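Local atomic coordinates of pectate lyase (Erwinia chrysanthemi, PDB entry 1RU4), a protein that cleaves pectate, the polygalacturonate of plant cell walls, by beta-elimination, using a right-handed parallel beta-helix as its scaffold. Residues A318-S323 and N330-G335. Numbering follows the deposited sequence.
Sequences ASVTVS and NSWDTG
Near the C-terminal end of the right-handed parallel beta-helix, Val320 and Val322 of edge strand 320-322 pack against the indole of Trp332, which follows strand 325-328 in a type I turn from Asn330 to Asp333. A CH-pi contact carries the pairing, since Val320 CG1 stands 3.6 Å from the centroid of the five-membered ring of Trp332, 14° off the ring normal. With CG1 anti to the backbone N (chi1 -180°), both methyls of Val320 face the indole, CG2 lying 4.0 Å from Trp332 CE3. Val322 CG2 approaches the benzo part obliquely, 3.9 Å from Trp332 CZ2. The opposite face of the indole rests on Asn330 CB, 3.5 Å from the ring plane, so the ring is sandwiched; Tyr296 and Phe310 of neighbouring strands also touch it. Asp333 ties the turn together: its OD1 accepts from Asn330 ND2 through the syn lone pair in a nearly straight bond (176°), and its OD2 accepts the backbone N-H of Asn330 on the syn side and that of Thr334 through the anti lone pair. No direct hydrogen bond joins the two segments. Instead, one water in the indole plane accepts from Trp332 NE1 at 3.0 Å and donates to Val322 O at 3.1 Å.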
loop_
_atom_site.group_PDB
_atom_site.type_symbol
_atom_site.label_atom_id
_atom_site.label_comp_id
_atom_site.label_asym_id
_atom_site.label_seq_id
_atom_site.Cartn_x
_atom_site.Cartn_y
_atom_site.Cartn_z
ATOM N N ALA A 318 10.579 20.855 -6.577
ATOM C CA ALA A 318 11.576 19.903 -7.078
ATOM C C ALA A 318 11.390 19.787 -8.588
ATOM O O ALA A 318 10.393 20.274 -9.128
ATOM C CB ALA A 318 11.442 18.543 -6.401
ATOM N N SER A 319 12.347 19.171 -9.276
ATOM C CA SER A 319 12.306 19.133 -10.737
ATOM C C SER A 319 11.483 18.012 -11.359
ATOM O O SER A 319 11.142 17.024 -10.705
ATOM C CB SER A 319 13.724 19.118 -11.321
ATOM O OG SER A 319 14.349 17.859 -11.138
ATOM N N VAL A 320 11.186 18.184 -12.646
ATOM C CA VAL A 320 10.407 17.227 -13.422
ATOM C C VAL A 320 11.089 16.947 -14.753
ATOM O O VAL A 320 11.496 17.869 -15.457
ATOM C CB VAL A 320 9.000 17.775 -13.751
ATOM C CG1 VAL A 320 8.208 16.758 -14.555
ATOM C CG2 VAL A 320 8.271 18.120 -12.493
ATOM N N THR A 321 11.194 15.670 -15.091
ATOM C CA THR A 321 11.706 15.259 -16.391
ATOM C C THR A 321 10.782 14.165 -16.905
ATOM O O THR A 321 10.778 13.049 -16.385
ATOM C CB THR A 321 13.148 14.717 -16.304
ATOM O OG1 THR A 321 14.006 15.727 -15.759
ATOM C CG2 THR A 321 13.657 14.329 -17.689
ATOM N N VAL A 322 9.951 14.517 -17.881
ATOM C CA VAL A 322 9.009 13.572 -18.463
ATOM C C VAL A 322 9.193 13.502 -19.978
ATOM O O VAL A 322 8.642 14.311 -20.734
ATOM C CB VAL A 322 7.549 13.940 -18.099
ATOM C CG1 VAL A 322 6.570 13.002 -18.793
ATOM C CG2 VAL A 322 7.359 13.856 -16.591
ATOM N N SER A 323 10.012 12.544 -20.400
ATOM C CA SER A 323 10.304 12.319 -21.810
ATOM C C SER A 323 9.526 11.114 -22.341
ATOM O O SER A 323 8.919 10.374 -21.568
ATOM C CB SER A 323 11.806 12.105 -21.994
ATOM O OG SER A 323 12.531 13.249 -21.567
ATOM N N ASN A 330 -0.310 19.810 -17.390
ATOM C CA ASN A 330 0.433 19.591 -16.152
ATOM C C ASN A 330 1.000 20.941 -15.711
ATOM O O ASN A 330 1.117 21.863 -16.520
ATOM C CB ASN A 330 1.572 18.591 -16.376
ATOM C CG ASN A 330 1.087 17.267 -16.939
ATOM O OD1 ASN A 330 0.364 16.522 -16.276
ATOM N ND2 ASN A 330 1.478 16.970 -18.174
ATOM N N SER A 331 1.358 21.064 -14.436
ATOM C CA SER A 331 1.864 22.335 -13.928
ATOM C C SER A 331 3.189 22.746 -14.573
ATOM O O SER A 331 3.558 23.922 -14.537
ATOM C CB SER A 331 1.997 22.303 -12.401
ATOM O OG SER A 331 3.036 21.435 -11.978
ATOM N N TRP A 332 3.880 21.782 -15.181
ATOM C CA TRP A 332 5.167 22.030 -15.832
ATOM C C TRP A 332 5.090 22.179 -17.353
ATOM O O TRP A 332 6.122 22.256 -18.025
ATOM C CB TRP A 332 6.184 20.943 -15.459
ATOM C CG TRP A 332 5.840 19.574 -15.965
ATOM C CD1 TRP A 332 6.148 19.049 -17.187
ATOM C CD2 TRP A 332 5.142 18.549 -15.251
ATOM N NE1 TRP A 332 5.684 17.757 -17.281
ATOM C CE2 TRP A 332 5.064 17.425 -16.105
ATOM C CE3 TRP A 332 4.576 18.468 -13.972
ATOM C CZ2 TRP A 332 4.440 16.232 -15.719
ATOM C CZ3 TRP A 332 3.957 17.281 -13.588
ATOM C CH2 TRP A 332 3.897 16.180 -14.460
ATOM N N ASP A 333 3.883 22.171 -17.907
ATOM C CA ASP A 333 3.732 22.447 -19.331
ATOM C C ASP A 333 2.607 23.431 -19.656
ATOM O O ASP A 333 2.766 24.630 -19.429
ATOM C CB ASP A 333 3.688 21.168 -20.198
ATOM C CG ASP A 333 2.737 20.102 -19.669
ATOM O OD1 ASP A 333 3.165 18.931 -19.566
ATOM O OD2 ASP A 333 1.560 20.410 -19.401
ATOM N N THR A 334 1.472 22.944 -20.144
ATOM C CA THR A 334 0.383 23.831 -20.548
ATOM C C THR A 334 -0.654 24.123 -19.463
ATOM O O THR A 334 -1.543 24.955 -19.659
ATOM C CB THR A 334 -0.330 23.311 -21.809
ATOM O OG1 THR A 334 -0.948 22.049 -21.531
ATOM C CG2 THR A 334 0.667 23.140 -22.950
ATOM N N GLY A 335 -0.558 23.424 -18.336
ATOM C CA GLY A 335 -1.452 23.701 -17.225
ATOM C C GLY A 335 -0.958 24.913 -16.456
ATOM O O GLY A 335 0.137 25.406 -16.727
HETATM O O HOH W 1 6.955 16.735 -19.803
#